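Local coordinates for protein PilM (Escherichia coli, PDB 3EOI) that is of unknown function but, as a plasmid-encoded member of the PilM family, probably takes part in building or working a bacterial pilus, at residues A19-Y24 with V67-K72; N29-Q34 with G43-A48; G76-L81 with Q118-M123. All blocks are in the same frame, centred on the assembly; numbering follows the deposited sequence.

Contact 1: residues A19-Y24 with V67-K72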
loop_
_atom_site.group_PDB
_atom_site.type_symbol
_atom_site.label_atom_id
_atom_site.label_comp_id
_atom_site.label_asym_id
_atom_site.label_seq_id
_atom_site.Cartn_x
_atom_site.Cartn_y
_atom_site.Cartn_z
ATOM N N ALA A 19 3.551 5.983 7.472
ATOM C CA ALA A 19 4.243 5.109 8.414
ATOM C C ALA A 19 3.526 3.780 8.533
ATOM O O ALA A 19 4.191 2.692 8.527
ATOM C CB ALA A 19 4.380 5.786 9.811
ATOM N N ASP A 20 2.189 3.839 8.596
ATOM C CA ASP A 20 1.411 2.582 8.610
ATOM C C ASP A 20 1.619 1.722 7.349
ATOM O O ASP A 20 1.782 0.480 7.416
ATOM C CB ASP A 20 -0.093 2.831 8.762
ATOM C CG ASP A 20 -0.456 3.509 10.085
ATOM O OD1 ASP A 20 0.401 3.555 10.978
ATOM O OD2 ASP A 20 -1.646 3.924 10.238
ATOM N N PHE A 21 1.539 2.380 6.190
ATOM C CA PHE A 21 1.776 1.707 4.907
ATOM C C PHE A 21 3.153 0.989 4.961
ATOM O O PHE A 21 3.320 -0.202 4.576
ATOM C CB PHE A 21 1.752 2.772 3.804
ATOM C CG PHE A 21 1.784 2.237 2.394
ATOM C CD1 PHE A 21 2.948 1.627 1.880
ATOM C CD2 PHE A 21 0.645 2.329 1.569
ATOM C CE1 PHE A 21 2.973 1.137 0.602
ATOM C CE2 PHE A 21 0.693 1.862 0.203
ATOM C CZ PHE A 21 1.884 1.242 -0.264
ATOM N N ILE A 22 4.189 1.719 5.372
ATOM C CA ILE A 22 5.533 1.136 5.283
ATOM C C ILE A 22 5.642 -0.035 6.252
ATOM O O ILE A 22 6.262 -1.072 5.934
ATOM C CB ILE A 22 6.614 2.193 5.548
ATOM C CG1 ILE A 22 6.659 3.155 4.353
ATOM C CG2 ILE A 22 7.976 1.531 5.719
ATOM C CD1 ILE A 22 7.324 4.436 4.638
ATOM N N ARG A 23 5.025 0.108 7.419
ATOM C CA ARG A 23 5.067 -0.957 8.437
ATOM C C ARG A 23 4.438 -2.231 7.938
ATOM O O ARG A 23 5.011 -3.357 8.121
ATOM C CB ARG A 23 4.332 -0.484 9.684
ATOM C CG ARG A 23 4.612 -1.289 10.889
ATOM C CD ARG A 23 4.193 -0.492 12.098
ATOM N NE ARG A 23 2.741 -0.241 12.113
ATOM C CZ ARG A 23 2.168 0.975 12.070
ATOM N NH1 ARG A 23 2.901 2.098 12.023
ATOM N NH2 ARG A 23 0.838 1.048 12.106
ATOM N N TYR A 24 3.250 -2.101 7.341
ATOM C CA TYR A 24 2.544 -3.266 6.797
ATOM C C TYR A 24 3.245 -3.840 5.569
ATOM O O TYR A 24 3.401 -5.077 5.445
ATOM C CB TYR A 24 1.060 -2.942 6.492
ATOM C CG TYR A 24 0.227 -2.994 7.785
ATOM C CD1 TYR A 24 0.150 -1.874 8.594
ATOM C CD2 TYR A 24 -0.428 -4.170 8.222
ATOM C CE1 TYR A 24 -0.569 -1.843 9.769
ATOM C CE2 TYR A 24 -1.188 -4.149 9.446
ATOM C CZ TYR A 24 -1.234 -2.961 10.199
ATOM O OH TYR A 24 -1.876 -2.826 11.435
ATOM N N VAL A 67 1.849 -9.731 -4.659
ATOM C CA VAL A 67 1.183 -9.069 -3.579
ATOM C C VAL A 67 1.082 -7.572 -3.882
ATOM O O VAL A 67 2.026 -6.919 -4.418
ATOM C CB VAL A 67 1.937 -9.257 -2.234
ATOM C CG1 VAL A 67 3.369 -8.694 -2.238
ATOM C CG2 VAL A 67 1.122 -8.687 -1.031
ATOM N N PHE A 68 -0.067 -7.033 -3.503
ATOM C CA PHE A 68 -0.417 -5.634 -3.748
ATOM C C PHE A 68 -0.784 -5.018 -2.394
ATOM O O PHE A 68 -1.607 -5.600 -1.618
ATOM C CB PHE A 68 -1.687 -5.549 -4.580
ATOM C CG PHE A 68 -1.588 -6.164 -5.939
ATOM C CD1 PHE A 68 -1.407 -5.373 -7.066
ATOM C CD2 PHE A 68 -1.678 -7.568 -6.100
ATOM C CE1 PHE A 68 -1.288 -5.970 -8.350
ATOM C CE2 PHE A 68 -1.553 -8.138 -7.340
ATOM C CZ PHE A 68 -1.366 -7.356 -8.462
ATOM N N VAL A 69 -0.239 -3.835 -2.131
ATOM C CA VAL A 69 -0.481 -3.127 -0.886
ATOM C C VAL A 69 -0.824 -1.691 -1.299
ATOM O O VAL A 69 -0.138 -1.092 -2.144
ATOM C CB VAL A 69 0.785 -3.088 0.023
ATOM C CG1 VAL A 69 0.552 -2.243 1.265
ATOM C CG2 VAL A 69 1.196 -4.498 0.363
ATOM N N TRP A 70 -1.894 -1.155 -0.750
ATOM C CA TRP A 70 -2.308 0.161 -1.239
ATOM C C TRP A 70 -2.990 1.030 -0.197
ATOM O O TRP A 70 -3.501 0.548 0.846
ATOM C CB TRP A 70 -3.241 0.002 -2.450
ATOM C CG TRP A 70 -4.624 -0.630 -2.150
ATOM C CD1 TRP A 70 -5.740 0.014 -1.735
ATOM C CD2 TRP A 70 -4.963 -2.022 -2.218
ATOM N NE1 TRP A 70 -6.777 -0.872 -1.594
ATOM C CE2 TRP A 70 -6.316 -2.144 -1.851
ATOM C CE3 TRP A 70 -4.253 -3.175 -2.568
ATOM C CZ2 TRP A 70 -6.957 -3.348 -1.818
ATOM C CZ3 TRP A 70 -4.926 -4.415 -2.510
ATOM C CH2 TRP A 70 -6.278 -4.469 -2.130
ATOM N N ALA A 71 -2.959 2.328 -0.509
ATOM C CA ALA A 71 -3.656 3.324 0.339
ATOM C C ALA A 71 -4.229 4.434 -0.515
ATOM O O ALA A 71 -3.723 4.733 -1.594
ATOM C CB ALA A 71 -2.723 3.880 1.418
ATOM N N LYS A 72 -5.324 5.034 -0.039
ATOM C CA LYS A 72 -5.964 6.136 -0.745
ATOM C C LYS A 72 -4.959 7.270 -0.952
ATOM O O LYS A 72 -4.344 7.709 -0.002
ATOM C CB LYS A 72 -7.156 6.652 0.075
ATOM C CG LYS A 72 -7.840 7.906 -0.480
ATOM C CD LYS A 72 -9.344 8.022 -0.048
ATOM C CE LYS A 72 -9.569 9.017 1.112
ATOM N NZ LYS A 72 -11.038 9.227 1.458
#

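Contact 2: residues N29-Q34 with G43-A48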
loop_
_atom_site.group_PDB
_atom_site.type_symbol
_atom_site.label_atom_id
_atom_site.label_comp_id
_atom_site.label_asym_id
_atom_site.label_seq_id
_atom_site.Cartn_x
_atom_site.Cartn_y
_atom_site.Cartn_z
ATOM N N ASN A 29 6.143 -8.124 3.114
ATOM C CA ASN A 29 7.315 -8.431 2.305
ATOM C C ASN A 29 8.213 -9.442 3.018
ATOM O O ASN A 29 8.658 -10.438 2.432
ATOM C CB ASN A 29 8.106 -7.141 2.027
ATOM C CG ASN A 29 9.014 -7.255 0.849
ATOM O OD1 ASN A 29 8.692 -7.887 -0.138
ATOM N ND2 ASN A 29 10.165 -6.624 0.955
ATOM N N ASP A 30 8.490 -9.183 4.299
ATOM C CA ASP A 30 9.344 -10.076 5.035
ATOM C C ASP A 30 8.738 -11.465 5.133
ATOM O O ASP A 30 9.444 -12.458 4.932
ATOM C CB ASP A 30 9.608 -9.493 6.411
ATOM C CG ASP A 30 10.464 -8.202 6.345
ATOM O OD1 ASP A 30 10.910 -7.806 5.223
ATOM O OD2 ASP A 30 10.717 -7.574 7.388
ATOM N N TYR A 31 7.430 -11.556 5.396
ATOM C CA TYR A 31 6.799 -12.882 5.519
ATOM C C TYR A 31 6.901 -13.620 4.179
ATOM O O TYR A 31 7.220 -14.852 4.134
ATOM C CB TYR A 31 5.289 -12.753 5.864
ATOM C CG TYR A 31 4.708 -14.097 6.166
ATOM C CD1 TYR A 31 4.821 -14.651 7.451
ATOM C CD2 TYR A 31 4.085 -14.872 5.165
ATOM C CE1 TYR A 31 4.367 -15.942 7.724
ATOM C CE2 TYR A 31 3.637 -16.171 5.428
ATOM C CZ TYR A 31 3.762 -16.700 6.715
ATOM O OH TYR A 31 3.281 -17.962 6.997
ATOM N N LEU A 32 6.553 -12.950 3.079
ATOM C CA LEU A 32 6.560 -13.663 1.805
ATOM C C LEU A 32 7.966 -13.981 1.324
ATOM O O LEU A 32 8.163 -14.963 0.596
ATOM C CB LEU A 32 5.787 -12.879 0.730
ATOM C CG LEU A 32 4.304 -12.743 1.003
ATOM C CD1 LEU A 32 3.767 -11.727 -0.003
ATOM C CD2 LEU A 32 3.616 -14.095 0.893
ATOM N N TYR A 33 8.947 -13.169 1.700
ATOM C CA TYR A 33 10.345 -13.539 1.387
ATOM C C TYR A 33 10.766 -14.822 2.099
ATOM O O TYR A 33 11.485 -15.666 1.562
ATOM C CB TYR A 33 11.230 -12.433 1.891
ATOM C CG TYR A 33 12.725 -12.584 1.649
ATOM C CD1 TYR A 33 13.308 -12.319 0.399
ATOM C CD2 TYR A 33 13.562 -13.006 2.674
ATOM C CE1 TYR A 33 14.684 -12.429 0.223
ATOM C CE2 TYR A 33 14.954 -13.135 2.492
ATOM C CZ TYR A 33 15.471 -12.880 1.259
ATOM O OH TYR A 33 16.842 -12.999 1.075
ATOM N N GLN A 34 10.417 -14.924 3.383
ATOM C CA GLN A 34 10.622 -16.165 4.161
ATOM C C GLN A 34 9.867 -17.381 3.603
ATOM O O GLN A 34 10.379 -18.501 3.585
ATOM C CB GLN A 34 10.201 -15.923 5.627
ATOM C CG GLN A 34 11.132 -14.924 6.323
ATOM C CD GLN A 34 10.621 -14.585 7.729
ATOM O OE1 GLN A 34 9.943 -15.407 8.362
ATOM N NE2 GLN A 34 10.969 -13.397 8.213
ATOM N N GLY A 43 -5.421 -14.335 -1.365
ATOM C CA GLY A 43 -6.092 -13.834 -0.134
ATOM C C GLY A 43 -5.159 -12.890 0.570
ATOM O O GLY A 43 -4.466 -12.108 -0.062
ATOM N N GLN A 44 -5.206 -12.931 1.892
ATOM C CA GLN A 44 -4.398 -12.027 2.688
ATOM C C GLN A 44 -3.634 -12.805 3.755
ATOM O O GLN A 44 -4.083 -13.876 4.231
ATOM C CB GLN A 44 -5.303 -11.041 3.452
ATOM C CG GLN A 44 -5.896 -9.861 2.692
ATOM C CD GLN A 44 -7.054 -10.197 1.788
ATOM O OE1 GLN A 44 -7.898 -11.056 2.112
ATOM N NE2 GLN A 44 -7.154 -9.466 0.658
ATOM N N LEU A 45 -2.519 -12.208 4.201
ATOM C CA LEU A 45 -1.802 -12.745 5.339
ATOM C C LEU A 45 -2.578 -12.334 6.587
ATOM O O LEU A 45 -3.310 -11.335 6.583
ATOM C CB LEU A 45 -0.392 -12.173 5.412
ATOM C CG LEU A 45 0.444 -12.393 4.179
ATOM C CD1 LEU A 45 1.820 -11.845 4.463
ATOM C CD2 LEU A 45 0.559 -13.868 3.892
ATOM N N THR A 46 -2.407 -13.058 7.674
ATOM C CA THR A 46 -3.188 -12.730 8.878
ATOM C C THR A 46 -2.475 -11.800 9.837
ATOM O O THR A 46 -1.271 -11.562 9.721
ATOM C CB THR A 46 -3.542 -13.992 9.675
ATOM O OG1 THR A 46 -2.328 -14.564 10.179
ATOM C CG2 THR A 46 -4.298 -15.037 8.796
ATOM N N SER A 47 -3.229 -11.290 10.817
ATOM C CA SER A 47 -2.637 -10.453 11.885
ATOM C C SER A 47 -1.557 -11.173 12.637
ATOM O O SER A 47 -0.481 -10.585 12.903
ATOM C CB SER A 47 -3.708 -9.939 12.848
ATOM O OG SER A 47 -4.367 -8.847 12.236
ATOM N N ALA A 48 -1.766 -12.456 12.918
ATOM C CA ALA A 48 -0.708 -13.219 13.567
ATOM C C ALA A 48 0.555 -13.293 12.704
ATOM O O ALA A 48 1.655 -13.097 13.210
ATOM C CB ALA A 48 -1.174 -14.618 13.943
#

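Contact 3: residues G76-L81 with Q118-M123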
loop_
_atom_site.group_PDB
_atom_site.type_symbol
_atom_site.label_atom_id
_atom_site.label_comp_id
_atom_site.label_asym_id
_atom_site.label_seq_id
_atom_site.Cartn_x
_atom_site.Cartn_y
_atom_site.Cartn_z
ATOM N N GLY A 76 1.080 14.699 -1.488
ATOM C CA GLY A 76 2.281 14.528 -0.710
ATOM C C GLY A 76 2.401 13.139 -0.060
ATOM O O GLY A 76 3.392 12.853 0.576
ATOM N N LEU A 77 1.394 12.282 -0.189
ATOM C CA LEU A 77 1.528 10.950 0.401
ATOM C C LEU A 77 2.696 10.223 -0.292
ATOM O O LEU A 77 3.462 9.521 0.352
ATOM C CB LEU A 77 0.195 10.175 0.291
ATOM C CG LEU A 77 0.196 8.719 0.797
ATOM C CD1 LEU A 77 0.632 8.660 2.286
ATOM C CD2 LEU A 77 -1.119 8.030 0.557
ATOM N N MET A 78 2.868 10.414 -1.607
ATOM C CA MET A 78 3.961 9.716 -2.301
ATOM C C MET A 78 5.283 10.170 -1.740
ATOM O O MET A 78 6.118 9.352 -1.418
ATOM C CB MET A 78 3.904 9.977 -3.808
ATOM C CG MET A 78 4.926 9.205 -4.625
ATOM S SD MET A 78 4.555 7.420 -4.886
ATOM C CE MET A 78 3.167 7.495 -6.036
ATOM N N GLY A 79 5.437 11.478 -1.568
ATOM C CA GLY A 79 6.728 12.002 -1.031
ATOM C C GLY A 79 6.952 11.507 0.409
ATOM O O GLY A 79 8.099 11.308 0.805
ATOM N N ALA A 80 5.875 11.320 1.189
ATOM C CA ALA A 80 6.061 10.872 2.572
ATOM C C ALA A 80 6.488 9.395 2.569
ATOM O O ALA A 80 7.338 8.977 3.374
ATOM C CB ALA A 80 4.804 11.068 3.356
ATOM N N LEU A 81 5.893 8.608 1.659
ATOM C CA LEU A 81 6.305 7.217 1.548
ATOM C C LEU A 81 7.730 7.124 1.147
ATOM O O LEU A 81 8.497 6.278 1.655
ATOM C CB LEU A 81 5.435 6.505 0.502
ATOM C CG LEU A 81 4.001 6.248 0.963
ATOM C CD1 LEU A 81 3.130 5.839 -0.201
ATOM C CD2 LEU A 81 3.944 5.158 2.050
ATOM N N GLN A 118 -7.337 5.707 -7.662
ATOM C CA GLN A 118 -6.903 6.837 -6.833
ATOM C C GLN A 118 -6.238 6.309 -5.570
ATOM O O GLN A 118 -6.447 6.807 -4.442
ATOM C CB GLN A 118 -8.077 7.766 -6.494
ATOM C CG GLN A 118 -8.812 8.226 -7.773
ATOM C CD GLN A 118 -9.682 9.453 -7.581
ATOM O OE1 GLN A 118 -10.340 9.634 -6.553
ATOM N NE2 GLN A 118 -9.686 10.316 -8.604
ATOM N N VAL A 119 -5.447 5.238 -5.761
ATOM C CA VAL A 119 -4.543 4.768 -4.700
ATOM C C VAL A 119 -3.094 4.826 -5.112
ATOM O O VAL A 119 -2.774 4.813 -6.303
ATOM C CB VAL A 119 -4.892 3.295 -4.218
ATOM C CG1 VAL A 119 -6.295 3.227 -3.650
ATOM C CG2 VAL A 119 -4.777 2.295 -5.330
ATOM N N ILE A 120 -2.222 4.915 -4.103
ATOM C CA ILE A 120 -0.829 4.586 -4.312
ATOM C C ILE A 120 -0.624 3.131 -3.955
ATOM O O ILE A 120 -1.190 2.640 -2.925
ATOM C CB ILE A 120 0.080 5.451 -3.436
ATOM C CG1 ILE A 120 0.020 6.930 -3.892
ATOM C CG2 ILE A 120 1.529 4.884 -3.503
ATOM C CD1 ILE A 120 0.696 7.896 -2.936
ATOM N N ILE A 121 0.149 2.438 -4.787
ATOM C CA ILE A 121 0.226 0.989 -4.661
ATOM C C ILE A 121 1.613 0.460 -4.789
ATOM O O ILE A 121 2.465 1.085 -5.439
ATOM C CB ILE A 121 -0.710 0.293 -5.702
ATOM C CG1 ILE A 121 -0.849 -1.211 -5.425
ATOM C CG2 ILE A 121 -0.239 0.592 -7.134
ATOM C CD1 ILE A 121 -2.173 -1.729 -5.959
ATOM N N TRP A 122 1.856 -0.643 -4.056
ATOM C CA TRP A 122 3.137 -1.346 -4.142
ATOM C C TRP A 122 2.820 -2.764 -4.552
ATOM O O TRP A 122 1.921 -3.413 -3.956
ATOM C CB TRP A 122 3.809 -1.303 -2.769
ATOM C CG TRP A 122 5.102 -2.106 -2.599
ATOM C CD1 TRP A 122 6.358 -1.688 -2.909
ATOM C CD2 TRP A 122 5.260 -3.379 -1.940
ATOM N NE1 TRP A 122 7.300 -2.643 -2.519
ATOM C CE2 TRP A 122 6.645 -3.683 -1.928
ATOM C CE3 TRP A 122 4.348 -4.330 -1.420
ATOM C CZ2 TRP A 122 7.150 -4.878 -1.395
ATOM C CZ3 TRP A 122 4.869 -5.507 -0.856
ATOM C CH2 TRP A 122 6.223 -5.760 -0.844
ATOM N N MET A 123 3.442 -3.225 -5.614
ATOM C CA MET A 123 3.177 -4.582 -6.076
ATOM C C MET A 123 4.515 -5.313 -6.146
ATOM O O MET A 123 5.442 -4.807 -6.789
ATOM C CB MET A 123 2.536 -4.553 -7.472
ATOM C CG MET A 123 2.139 -5.995 -7.964
ATOM S SD MET A 123 1.691 -6.174 -9.749
ATOM C CE MET A 123 3.379 -5.889 -10.290
#

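Contact 1: residues A19-Y24 with V67-K72
Val69, Trp70 and Ala71 all lie against the ring of Phe21, which hangs from helix 10-34 onto strand 66-72. At Val69, CG1 sits over one face of that ring, 4.2 Å from its centroid and 16° off the normal, a CH-pi contact offset toward the rim. The carbonyl of the same residue comes to the ring as well, with Val69 O 3.6 Å from Phe21 CZ. Next along the strand, Trp70 turns its CB away from the helix and offers backbone instead, its CA lying 3.7 Å from Phe21 CE2 and oblique to the ring. Ala71 then meets the edge: its CB stands near the ring plane, 3.7 Å from Phe21 CD2, and its N lies in plane beside the same rim. Phe21 gets there because its CG is anti to the backbone N (chi1 -172°), which carries the ring from the flank of the helix onto the strand. Segments 19-24 and 67-72 run nearly antiparallel (171°), with Leu81 of helix 77-84 also touching Phe21. No hydrogen bond crosses the contact, which implies that one buried ring does the joining, by CH-pi and van der Waals contact of face and edge with strand side chains and backbone.

Contact 2: residues N29-Q34 with G43-A48
Leu45 sets both of its methyls against Tyr31, and the two side chains cross at a slant rather than meeting end-on. CD1 of Leu45 lies by the root of the aromatic side chain, 3.8 Å from Tyr31 CB and 3.8 Å from Tyr31 CD2. The other methyl takes the next step outward, with Leu45 CD2 4.1 Å from Tyr31 CE2, so the leucine fork follows one side of the ring from CB toward CE2. The chi1 of Tyr31 (-172°) puts the ring opposite the backbone N, which brings its CD2-CE2 side to Leu45. Leu32, one residue on, adds a looser touch, its CD2 standing 4.3 Å from Leu45 CD2. An alanine in place of Tyr31 would leave the Leu45 methyls without the ring they pack against and is likely to open a gap between the helix end and the 43-48 segment. The tyrosine ring also meets His35, their planes at about 30°, and touches Arg38 and Gln49. Thr46 is the N-cap of helix 47-50: its side chain caps a backbone N just beyond the segment and its own backbone N-H is bonded to Gln49 OE1, a pair consistent with a capping box. Upstream, Gly43 pairs by backbone with Ile62 and Leu45 N bonds His60 NE2, so this segment bridges from strand 59-63 to the C-terminal turns of helix 10-34 and runs into short helix 47-50.

Contact 3: residues G76-L81 with Q118-M123
Ile120 pushes up from strand 119-123 among Leu77, Met78 and Leu81, an apolar helix-on-sheet contact in which helix 77-84 covers the middle strand of the sheet. The tip does much of the work: Ile120 CD1 comes to 3.6 Å from Met78 N, against the first turn of the helix, and to 3.9 Å from Leu77 CG, where the leucine and isoleucine side chains pass side by side, pointing opposite ways. Met78 lies across the isoleucine and curls back over it, bent at chi2 (76°) and chi3 (71°), which brings its CE to 3.8 Å from Ile120 CG1. The axes of the two short segments make 32° and approach to 10.3 Å. A long N-terminal helix laid on an antiparallel sheet is consistent with a pilin-like fold, and helix 77-84 sits beside that long helix on the same sheet face, where Leu81 touches Phe21. The ends of Leu81 and Ile120 meet, Leu81 CD1 against Ile120 CG2 at 3.8 Å. Met78 also touches Leu91 and, on strand 92-95, Arg93.

From the N terminus, helix 10-34 supplies the first segments of contacts 1 and 2. Contact 2 closes a short loop soon after the helix ends, bringing 43-48 back to its last turns, and it is nested inside the longer loop that contact 1 closes when strand 66-72 returns to pack against the helix. The two touch where Leu32 packs on Val67. Contact 3 follows in series: helix 77-84 comes directly after strand 66-72, and its loop closes only at the C-terminal strand 119-123. That strand neighbours 66-72, with Val69 O and Ala71 O probably bonded to Trp122 N and Ile120 N, so contacts 1 and 3 set both helices on one sheet.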